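Local coordinates for tetracycline repressor protein class G (Acinetobacter baumannii, PDB 6RX9) that represses the tetracycline resistance gene by binding its operator DNA through a helix-turn-helix, and loses affinity for that DNA when tetracycline binds, at residues F45-K48 with R49-L52; L68-E71 with N72-W75; Y93-G96 with A97-H100; F176-L179 with E180-M184; L195-G198 with F199-R203. All coordinates share one frame; numbering follows the deposited sequence.

Contact 1 (F45-K48 with R49-L52); sequences FQNK and RALL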
# COMPACT_ATOMS: atom_id res chain seq x y z
N PHE A 45 24.58 -9.14 -9.17
CA PHE A 45 23.16 -9.22 -9.60
C PHE A 45 23.07 -9.74 -11.03
O PHE A 45 23.62 -9.07 -11.93
CB PHE A 45 22.49 -7.85 -9.47
CG PHE A 45 22.66 -7.22 -8.11
CD1 PHE A 45 21.95 -7.71 -7.02
CD2 PHE A 45 23.54 -6.17 -7.92
CE1 PHE A 45 22.11 -7.14 -5.77
CE2 PHE A 45 23.70 -5.61 -6.66
CZ PHE A 45 22.99 -6.10 -5.59
N GLN A 46 22.41 -10.88 -11.23
CA GLN A 46 22.25 -11.52 -12.57
C GLN A 46 21.01 -10.97 -13.27
O GLN A 46 20.88 -11.20 -14.48
CB GLN A 46 22.16 -13.04 -12.44
CG GLN A 46 23.47 -13.68 -11.98
CD GLN A 46 23.51 -13.87 -10.48
OE1 GLN A 46 22.73 -14.64 -9.92
NE2 GLN A 46 24.43 -13.18 -9.82
N ASN A 47 20.13 -10.26 -12.56
CA ASN A 47 18.88 -9.69 -13.15
C ASN A 47 18.41 -8.48 -12.33
O ASN A 47 18.89 -8.29 -11.19
CB ASN A 47 17.80 -10.77 -13.27
CG ASN A 47 17.61 -11.56 -11.99
OD1 ASN A 47 17.20 -11.01 -10.97
ND2 ASN A 47 17.92 -12.85 -12.03
N LYS A 48 17.51 -7.69 -12.92
CA LYS A 48 16.95 -6.45 -12.33
C LYS A 48 16.21 -6.79 -11.04
O LYS A 48 16.29 -5.99 -10.10
CB LYS A 48 16.02 -5.76 -13.33
CG LYS A 48 15.38 -4.47 -12.84
CD LYS A 48 14.67 -3.72 -13.94
CE LYS A 48 13.98 -2.47 -13.44
NZ LYS A 48 13.50 -1.63 -14.56
N ARG A 49 15.50 -7.92 -11.01
CA ARG A 49 14.72 -8.40 -9.84
C ARG A 49 15.64 -8.48 -8.61
O ARG A 49 15.25 -7.96 -7.55
CB ARG A 49 14.07 -9.76 -10.14
CG ARG A 49 13.19 -10.31 -9.03
CD ARG A 49 12.06 -9.36 -8.65
NE ARG A 49 12.39 -8.51 -7.51
CZ ARG A 49 11.70 -7.44 -7.13
NH1 ARG A 49 12.10 -6.74 -6.08
NH2 ARG A 49 10.63 -7.05 -7.80
N ALA A 50 16.82 -9.09 -8.76
CA ALA A 50 17.82 -9.25 -7.68
C ALA A 50 18.28 -7.87 -7.20
O ALA A 50 18.38 -7.68 -5.97
CB ALA A 50 18.97 -10.09 -8.17
N LEU A 51 18.53 -6.94 -8.12
CA LEU A 51 18.95 -5.54 -7.81
C LEU A 51 17.86 -4.84 -7.00
O LEU A 51 18.19 -4.21 -5.97
CB LEU A 51 19.24 -4.79 -9.12
CG LEU A 51 19.60 -3.31 -8.96
CD1 LEU A 51 20.81 -3.13 -8.07
CD2 LEU A 51 19.83 -2.66 -10.32
N LEU A 52 16.60 -4.93 -7.44
CA LEU A 52 15.44 -4.30 -6.76
C LEU A 52 15.31 -4.84 -5.33
O LEU A 52 15.05 -4.03 -4.42
CB LEU A 52 14.15 -4.54 -7.56
CG LEU A 52 14.04 -3.80 -8.89
CD1 LEU A 52 12.68 -4.05 -9.53
CD2 LEU A 52 14.27 -2.31 -8.71
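The start of helix 48-59, just beyond the DNA-binding helix-turn-helix, is built on an N-cap between Asn47 and Ala50. Asn47 OD1 accepts from Ala50 N at 3.0 Å with an N-H...O angle of 151°, the donor lying almost in line with the side-chain C=O bond. A chi1 of 49° places CG between the backbone N and the carbonyl carbon, and this folds the amide of Asn47 back over the first turn, where OD1 also touches Ala50 CB at 3.4 Å. The main-chain oxygen of Asn47 adds only weak bonds, to the nitrogens of Ala50 and Leu51; the following backbone bond, Leu52 N to Lys48 O, is firmer at 2.9 Å.

The apolar half of the contact is carried by Phe45. Leu51 CA stands 4.1 Å from the centroid of the Phe45 ring and 25° off its normal, a CH-pi contact over one face, displaced toward the rim. The two side chains cross at about a right angle, with Phe45 CE2 4.1 Å from Leu51 CD1, while Phe45 CD1 rests 4.0 Å from Ala50 CB.

Outward, Phe45 and Leu51 both pack on Ile10 of helix 6-20, extended Lys48 bonds through NZ to the carbonyls of Met22 and Leu25, and Arg49 pairs with Asp53. An asparagine N-cap beside a buried phenylalanine begins the helix that, as in TetR-family repressors, links the DNA-binding domain to the regulatory core.

Contact 2 (L68-E71 with N72-W75); sequences LPEE and NEDW
Glu73 reaches back with its carboxylate to the main chain of Glu70: Glu70 N donates to Glu73 OE2 at 3.0 Å. The bond is nearly straight, 173° at the hydrogen, yet the nitrogen comes from above the carboxylate, 60° out of its plane. The same oxygen also rests against Pro69 CA, 3.5 Å away. Both side chains are extended beyond CG, and Glu70 OE1 lies 4.1 Å from Glu73 OE1 with the carboxylate planes nearly parallel. Their mutual repulsion is probably eased by Arg66, which forms a long, weak ion pair with each.

What positions these groups is a type II beta turn from Glu70 to Glu73, with Asn72 at a positive phi of 70°. Its closing bond, Glu73 N to Glu70 O, is weak at 3.4 Å. A water reinforces the turn by donating to Glu70 O at 2.7 Å and, weakly, to Glu73 O. On the outside of the turn, Glu71 and Asn72 lie side by side with their flat ends almost parallel.

The turn is a surface feature leading into helix 75-91, where Asp74 occupies the N-cap. Pro69 packs on Phe119 of helix 110-122, Pro69 and Glu73 both lean on Phe78 of helix 75-91, and Trp75 is buried against helix 185-202.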
# COMPACT_ATOMS: atom_id res chain seq x y z
N LEU A 68 13.60 -0.43 17.78
CA LEU A 68 13.67 -0.88 19.19
C LEU A 68 13.10 0.19 20.12
O LEU A 68 13.48 1.36 20.03
CB LEU A 68 15.13 -1.20 19.55
CG LEU A 68 15.75 -2.37 18.79
CD1 LEU A 68 17.20 -2.58 19.21
CD2 LEU A 68 14.94 -3.65 19.01
N PRO A 69 12.17 -0.16 21.04
CA PRO A 69 11.68 0.77 22.05
C PRO A 69 12.81 1.38 22.88
O PRO A 69 13.69 0.64 23.30
CB PRO A 69 10.75 -0.07 22.94
CG PRO A 69 10.34 -1.23 22.05
CD PRO A 69 11.53 -1.48 21.15
N GLU A 70 12.76 2.69 23.11
CA GLU A 70 13.73 3.44 23.95
C GLU A 70 13.20 3.48 25.39
O GLU A 70 11.96 3.46 25.57
CB GLU A 70 13.95 4.84 23.37
CG GLU A 70 14.52 4.82 21.97
CD GLU A 70 14.75 6.18 21.33
OE1 GLU A 70 14.19 7.17 21.84
OE2 GLU A 70 15.48 6.24 20.32
N GLU A 71 14.10 3.51 26.37
CA GLU A 71 13.72 3.54 27.81
C GLU A 71 12.92 4.82 28.09
O GLU A 71 13.24 5.86 27.48
CB GLU A 71 14.96 3.40 28.71
CG GLU A 71 15.97 4.53 28.59
CD GLU A 71 17.25 4.32 29.39
OE1 GLU A 71 17.20 3.60 30.40
OE2 GLU A 71 18.29 4.88 28.99
N ASN A 72 11.89 4.72 28.93
CA ASN A 72 11.07 5.86 29.42
C ASN A 72 10.21 6.43 28.28
O ASN A 72 9.73 7.57 28.44
CB ASN A 72 11.95 6.95 30.06
CG ASN A 72 12.84 6.42 31.16
OD1 ASN A 72 12.42 5.56 31.94
ND2 ASN A 72 14.06 6.92 31.24
N GLU A 73 10.00 5.68 27.19
CA GLU A 73 9.09 6.06 26.08
C GLU A 73 7.89 5.10 26.11
O GLU A 73 8.11 3.89 26.26
CB GLU A 73 9.84 6.09 24.74
CG GLU A 73 9.49 4.96 23.79
CD GLU A 73 10.09 5.07 22.39
OE1 GLU A 73 10.24 6.20 21.90
OE2 GLU A 73 10.42 4.02 21.81
N ASP A 74 6.67 5.63 25.99
CA ASP A 74 5.42 4.83 26.02
C ASP A 74 5.15 4.28 24.61
O ASP A 74 5.80 4.75 23.66
CB ASP A 74 4.24 5.65 26.56
CG ASP A 74 3.61 6.56 25.53
OD1 ASP A 74 4.36 7.30 24.87
OD2 ASP A 74 2.37 6.51 25.37
N TRP A 75 4.23 3.33 24.51
CA TRP A 75 3.90 2.59 23.26
C TRP A 75 3.42 3.55 22.16
O TRP A 75 3.67 3.25 20.98
CB TRP A 75 2.87 1.48 23.54
CG TRP A 75 1.52 1.96 23.98
CD1 TRP A 75 1.10 2.19 25.26
CD2 TRP A 75 0.39 2.23 23.13
NE1 TRP A 75 -0.21 2.60 25.26
CE2 TRP A 75 -0.67 2.63 23.97
CE3 TRP A 75 0.18 2.18 21.75
CZ2 TRP A 75 -1.92 2.98 23.47
CZ3 TRP A 75 -1.06 2.53 21.25
CH2 TRP A 75 -2.09 2.92 22.10
O HOH W 1 10.48 1.59 26.75

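Contact 3 (Y93-G96 with A97-H100); sequences YRDG and ARIH
The carboxylate of Asp95 and the guanidinium of Arg98 lie side by side and point the same way, with their planes turned 69° apart. Asp95 OD1 meets Arg98 NH2 obliquely, in a weakly hydrogen-bonded salt bridge of 3.5 Å, and a bend at chi3 (62°) turns the Arg98 guanidinium toward Asp95. A water bridges the pair, donating to Asp95 OD2 at 2.7 Å and accepting weakly from Arg98 NH2. Stronger partners come from the loop between helix 6-20 and helix 27-34 of the DNA-binding domain: Met22 N donates to Asp95 OD2, and Asp23 forms a salt bridge with Arg98 NH1. His100 packs edge-to-face with Phe86.

Asp95 stands at the N-cap position of helix 96-102, but its side chain makes no capping bond. A type II beta turn from Tyr93 to Gly96, with Asp95 at a phi of 66°, leads into it. The helix carries His100, which probably binds the magnesium of the drug complex.

Firm main-chain bonds run from Ile99 N to Asp95 O (2.9 Å) and from His100 N to Gly96 O (3.0 Å). Ile99 CG1 lies 3.4 Å from Asp95 O, and Ile99 packs on Leu17 (helix 6-20) and Ala56 (helix 48-59).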
# COMPACT_ATOMS: atom_id res chain seq x y z
N TYR A 93 13.79 7.85 -1.68
CA TYR A 93 14.18 7.55 -3.09
C TYR A 93 12.94 7.45 -3.98
O TYR A 93 11.89 6.96 -3.54
CB TYR A 93 15.04 6.29 -3.14
CG TYR A 93 16.43 6.50 -2.62
CD1 TYR A 93 17.41 7.07 -3.41
CD2 TYR A 93 16.77 6.18 -1.31
CE1 TYR A 93 18.69 7.30 -2.94
CE2 TYR A 93 18.04 6.40 -0.82
CZ TYR A 93 19.01 6.96 -1.63
OH TYR A 93 20.27 7.19 -1.17
N ARG A 94 13.10 7.91 -5.23
CA ARG A 94 12.10 7.78 -6.32
C ARG A 94 11.61 6.33 -6.37
O ARG A 94 12.45 5.41 -6.32
CB ARG A 94 12.75 8.23 -7.63
CG ARG A 94 11.82 8.23 -8.83
CD ARG A 94 12.48 8.92 -10.01
NE ARG A 94 11.63 8.89 -11.19
CZ ARG A 94 11.94 9.44 -12.36
NH1 ARG A 94 13.09 10.07 -12.53
NH2 ARG A 94 11.09 9.36 -13.37
N ASP A 95 10.28 6.14 -6.41
CA ASP A 95 9.59 4.83 -6.56
C ASP A 95 9.84 3.93 -5.34
O ASP A 95 9.64 2.71 -5.46
CB ASP A 95 10.00 4.15 -7.88
CG ASP A 95 9.60 4.95 -9.11
OD1 ASP A 95 8.53 5.59 -9.05
OD2 ASP A 95 10.35 4.92 -10.10
N GLY A 96 10.22 4.51 -4.20
CA GLY A 96 10.54 3.77 -2.97
C GLY A 96 9.43 2.81 -2.56
O GLY A 96 9.73 1.63 -2.30
N ALA A 97 8.18 3.28 -2.49
CA ALA A 97 7.03 2.46 -2.05
C ALA A 97 6.75 1.35 -3.08
O ALA A 97 6.47 0.22 -2.64
CB ALA A 97 5.82 3.33 -1.82
N ARG A 98 6.84 1.65 -4.37
CA ARG A 98 6.64 0.67 -5.48
C ARG A 98 7.68 -0.46 -5.36
O ARG A 98 7.29 -1.64 -5.49
CB ARG A 98 6.75 1.35 -6.85
CG ARG A 98 5.52 2.13 -7.27
CD ARG A 98 5.71 2.78 -8.62
NE ARG A 98 5.92 1.77 -9.66
CZ ARG A 98 6.58 1.96 -10.80
NH1 ARG A 98 6.70 0.96 -11.65
NH2 ARG A 98 7.12 3.13 -11.10
N ILE A 99 8.94 -0.11 -5.13
CA ILE A 99 10.07 -1.08 -4.95
C ILE A 99 9.76 -1.97 -3.74
O ILE A 99 9.87 -3.20 -3.88
CB ILE A 99 11.42 -0.34 -4.83
CG1 ILE A 99 11.84 0.25 -6.18
CG2 ILE A 99 12.49 -1.25 -4.25
CD1 ILE A 99 12.97 1.25 -6.09
N HIS A 100 9.37 -1.37 -2.61
CA HIS A 100 9.04 -2.10 -1.35
C HIS A 100 7.89 -3.08 -1.61
O HIS A 100 8.02 -4.25 -1.20
CB HIS A 100 8.71 -1.11 -0.22
CG HIS A 100 8.33 -1.79 1.06
ND1 HIS A 100 9.28 -2.22 1.98
CD2 HIS A 100 7.13 -2.14 1.56
CE1 HIS A 100 8.67 -2.79 3.00
NE2 HIS A 100 7.35 -2.75 2.77
O HOH W 2 9.71 4.55 -12.69

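Contact 4 (F176-L179 with E180-M184); sequences FHEL and ETDGM
Two donors converge on one carbonyl: Glu178 O accepts from Thr181 OG1 at 2.8 Å and from Asp182 N at 3.2 Å. The amide arrives nearly in line with the C=O bond, whereas the hydroxyl comes in at a C=O...O angle of 120°, tilted out of the carbonyl plane. Thr181 can reach it because a chi1 of 54° sets OG1 between the backbone N and the carbonyl carbon. Two residues earlier, Glu180 N to Phe176 O is weak at 3.5 Å.

These bonds close the last turn of helix 170-182. Gly183 is the first residue to leave helical angles, with a phi of 117°, and from there the chain passes toward helix 185-202.

Acceptors crowd against acceptors at the same end. The carboxylate of Asp182 turns back over the carbonyls, OD1 lying 3.0 Å from Leu179 O and OD2 also 3.0 Å from Glu178 O. Such proximity would be unfavourable to a charged carboxylate and might raise its pKa. Lys128 of the second subunit offers long, weak ion pairs to both Glu178 and Asp182.

Apolar contact is slight within the turn: Thr181 CG2 meets the edge of the His177 ring, 3.9 Å from ND1. Leu179 packs on Trp132 and Phe176 on Ile117 of the second subunit.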
# COMPACT_ATOMS: atom_id res chain seq x y z
N PHE A 176 -10.71 21.93 -1.68
CA PHE A 176 -9.77 21.06 -2.45
C PHE A 176 -8.49 21.83 -2.79
O PHE A 176 -7.41 21.20 -2.77
CB PHE A 176 -10.47 20.50 -3.69
CG PHE A 176 -11.21 19.20 -3.48
CD1 PHE A 176 -11.78 18.89 -2.25
CD2 PHE A 176 -11.34 18.29 -4.51
CE1 PHE A 176 -12.45 17.70 -2.06
CE2 PHE A 176 -12.02 17.10 -4.33
CZ PHE A 176 -12.57 16.80 -3.10
N HIS A 177 -8.59 23.13 -3.08
CA HIS A 177 -7.44 24.02 -3.41
C HIS A 177 -6.51 24.11 -2.19
O HIS A 177 -5.29 23.98 -2.38
CB HIS A 177 -7.93 25.41 -3.86
CG HIS A 177 -6.95 26.13 -4.73
ND1 HIS A 177 -5.63 26.31 -4.38
CD2 HIS A 177 -7.11 26.71 -5.94
CE1 HIS A 177 -5.01 26.97 -5.33
NE2 HIS A 177 -5.89 27.23 -6.30
N GLU A 178 -7.08 24.31 -1.00
CA GLU A 178 -6.35 24.49 0.29
C GLU A 178 -5.58 23.20 0.63
O GLU A 178 -4.37 23.30 0.92
CB GLU A 178 -7.33 24.87 1.40
CG GLU A 178 -6.65 25.22 2.72
CD GLU A 178 -7.58 25.79 3.77
OE1 GLU A 178 -8.49 26.57 3.41
OE2 GLU A 178 -7.40 25.45 4.96
N LEU A 179 -6.27 22.06 0.61
CA LEU A 179 -5.72 20.72 0.96
C LEU A 179 -4.40 20.48 0.21
O LEU A 179 -3.39 20.19 0.88
CB LEU A 179 -6.74 19.63 0.59
CG LEU A 179 -7.93 19.50 1.55
CD1 LEU A 179 -9.05 18.70 0.91
CD2 LEU A 179 -7.50 18.86 2.86
N GLU A 180 -4.43 20.61 -1.12
CA GLU A 180 -3.28 20.34 -2.04
C GLU A 180 -2.06 21.17 -1.61
O GLU A 180 -0.99 20.57 -1.39
CB GLU A 180 -3.66 20.68 -3.48
CG GLU A 180 -2.48 20.71 -4.44
CD GLU A 180 -2.85 20.90 -5.90
OE1 GLU A 180 -2.17 20.31 -6.76
OE2 GLU A 180 -3.80 21.66 -6.17
N THR A 181 -2.23 22.49 -1.50
CA THR A 181 -1.14 23.49 -1.32
C THR A 181 -0.41 23.26 0.01
O THR A 181 0.84 23.32 -0.00
CB THR A 181 -1.69 24.92 -1.40
OG1 THR A 181 -2.76 25.05 -0.47
CG2 THR A 181 -2.17 25.29 -2.79
N ASP A 182 -1.14 23.00 1.10
CA ASP A 182 -0.62 23.04 2.49
C ASP A 182 0.32 21.85 2.77
O ASP A 182 1.06 21.92 3.77
CB ASP A 182 -1.76 23.12 3.52
CG ASP A 182 -2.68 21.92 3.56
OD1 ASP A 182 -2.18 20.78 3.55
OD2 ASP A 182 -3.91 22.13 3.61
N GLY A 183 0.30 20.80 1.93
CA GLY A 183 1.29 19.71 1.96
C GLY A 183 0.66 18.36 2.29
O GLY A 183 -0.57 18.31 2.49
N MET A 184 1.49 17.32 2.38
CA MET A 184 1.09 15.89 2.52
C MET A 184 1.16 15.45 3.98
O MET A 184 0.50 14.44 4.32
CB MET A 184 2.01 14.99 1.69
CG MET A 184 2.10 15.36 0.22
SD MET A 184 0.59 14.96 -0.69
CE MET A 184 1.18 15.10 -2.37

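Contact 5 (L195-G198 with F199-R203); sequences LIAG and FERLR
Arg201 and Ala197 supply the main polar grip. Arg201 donates side-on with two nitrogens to a single acceptor, Ala197 O, at 2.7 Å from NE and 2.8 Å from NH2. The oxygen lies in the guanidinium plane, 4° out of it, and both nitrogens approach from the same face of the carbonyl. To bend back this far the side chain takes a nearly eclipsed chi1 of -2°, an unfavourable torsion that the paired bonds may repay.

Arg201 NH2 also makes a salt bridge to Glu200 OE2 at 3.2 Å, and Glu200 OE1 pairs with Arg76; separately, Arg203 NE donates to the main-chain Glu200 O.

Backbone bonding slackens toward the end of the helix. Phe199 N to Leu195 O is sound at 3.1 Å, but Glu200 N to Ile196 O and Leu202 N to Gly198 O are both weak.

Over one face of the Phe199 ring stands Leu195 O, 3.4 Å above its plane at the centre; the apolar contact is Leu195 CG with Phe199 CZ at 3.6 Å.

Leu195 and Phe199 both pack on Val137 of helix 127-155, and Trp75 at the start of helix 75-91 covers Phe199 and Glu200. On the dimer side Arg201 NE lies close to the like-charged Arg201 NE of the second subunit, whose Gly198 packs on Ala197, consistent with helices 127-155 and 185-202 building the family's four-helix dimer bundle.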
# COMPACT_ATOMS: atom_id res chain seq x y z
N LEU A 195 -5.16 6.00 13.97
CA LEU A 195 -4.82 4.56 14.12
C LEU A 195 -4.36 4.31 15.57
O LEU A 195 -4.89 3.38 16.21
CB LEU A 195 -3.74 4.20 13.10
CG LEU A 195 -3.54 2.71 12.83
CD1 LEU A 195 -4.85 2.01 12.51
CD2 LEU A 195 -2.54 2.50 11.70
N ILE A 196 -3.43 5.12 16.07
CA ILE A 196 -2.81 4.94 17.42
C ILE A 196 -3.87 5.20 18.51
O ILE A 196 -3.93 4.41 19.46
CB ILE A 196 -1.55 5.81 17.58
CG1 ILE A 196 -0.44 5.34 16.64
CG2 ILE A 196 -1.09 5.86 19.03
CD1 ILE A 196 0.69 6.33 16.46
N ALA A 197 -4.68 6.26 18.36
CA ALA A 197 -5.79 6.60 19.28
C ALA A 197 -6.76 5.42 19.38
O ALA A 197 -7.24 5.13 20.50
CB ALA A 197 -6.49 7.86 18.83
N GLY A 198 -7.05 4.76 18.25
CA GLY A 198 -7.93 3.58 18.17
C GLY A 198 -7.37 2.38 18.91
O GLY A 198 -8.17 1.64 19.51
N PHE A 199 -6.05 2.16 18.85
CA PHE A 199 -5.37 1.04 19.55
C PHE A 199 -5.62 1.14 21.06
O PHE A 199 -5.84 0.08 21.68
CB PHE A 199 -3.86 1.03 19.27
CG PHE A 199 -3.47 0.72 17.85
CD1 PHE A 199 -4.26 -0.09 17.04
CD2 PHE A 199 -2.28 1.20 17.33
CE1 PHE A 199 -3.88 -0.38 15.74
CE2 PHE A 199 -1.90 0.91 16.03
CZ PHE A 199 -2.70 0.12 15.24
N GLU A 200 -5.62 2.35 21.62
CA GLU A 200 -5.77 2.62 23.08
C GLU A 200 -6.92 1.79 23.65
O GLU A 200 -6.72 1.17 24.72
CB GLU A 200 -6.02 4.11 23.35
CG GLU A 200 -4.91 5.02 22.87
CD GLU A 200 -4.72 6.29 23.70
OE1 GLU A 200 -4.47 6.17 24.91
OE2 GLU A 200 -4.81 7.39 23.12
N ARG A 201 -8.07 1.76 22.97
CA ARG A 201 -9.33 1.12 23.46
C ARG A 201 -9.35 -0.37 23.09
O ARG A 201 -9.95 -1.14 23.86
CB ARG A 201 -10.60 1.79 22.90
CG ARG A 201 -10.39 2.99 21.99
CD ARG A 201 -10.30 4.30 22.76
NE ARG A 201 -9.23 5.18 22.29
CZ ARG A 201 -8.92 6.35 22.85
NH1 ARG A 201 -9.59 6.80 23.89
NH2 ARG A 201 -7.92 7.07 22.35
N LEU A 202 -8.73 -0.77 21.97
CA LEU A 202 -8.83 -2.15 21.42
C LEU A 202 -7.57 -2.97 21.75
O LEU A 202 -7.47 -4.09 21.22
CB LEU A 202 -9.04 -2.06 19.90
CG LEU A 202 -10.24 -1.23 19.45
CD1 LEU A 202 -10.47 -1.39 17.95
CD2 LEU A 202 -11.50 -1.59 20.22
N ARG A 203 -6.69 -2.46 22.62
CA ARG A 203 -5.39 -3.10 23.00
C ARG A 203 -5.59 -4.58 23.37
O ARG A 203 -4.76 -5.40 22.94
CB ARG A 203 -4.76 -2.37 24.19
CG ARG A 203 -3.98 -1.12 23.81
CD ARG A 203 -3.21 -0.56 24.98
NE ARG A 203 -4.09 -0.01 26.01
CZ ARG A 203 -3.69 0.48 27.17
NH1 ARG A 203 -2.40 0.51 27.47
NH2 ARG A 203 -4.58 0.95 28.03

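How the contacts relate
Contacts 1, 3 and 5 are partly buried, whereas contacts 2 and 4 lie on the surface. Contacts 1 and 3 each begin a helix, one by a side-chain cap and the other by a turn; they touch where Leu52 O packs on Ile99 CG2 at 3.8 Å, joining the DNA-binding region to the core. Contact 4 ends a helix, and contact 5 sits near the end of the next; their centres are 28 Å apart, yet both meet the second subunit. Trp75 of contact 2 packs against Ile196, Phe199 and Glu200 of contact 5. Aromatic packing marks contacts 1 and 5; carboxylates face acceptors or like charges in 2 and 4 but pair with arginine in 3 and 5.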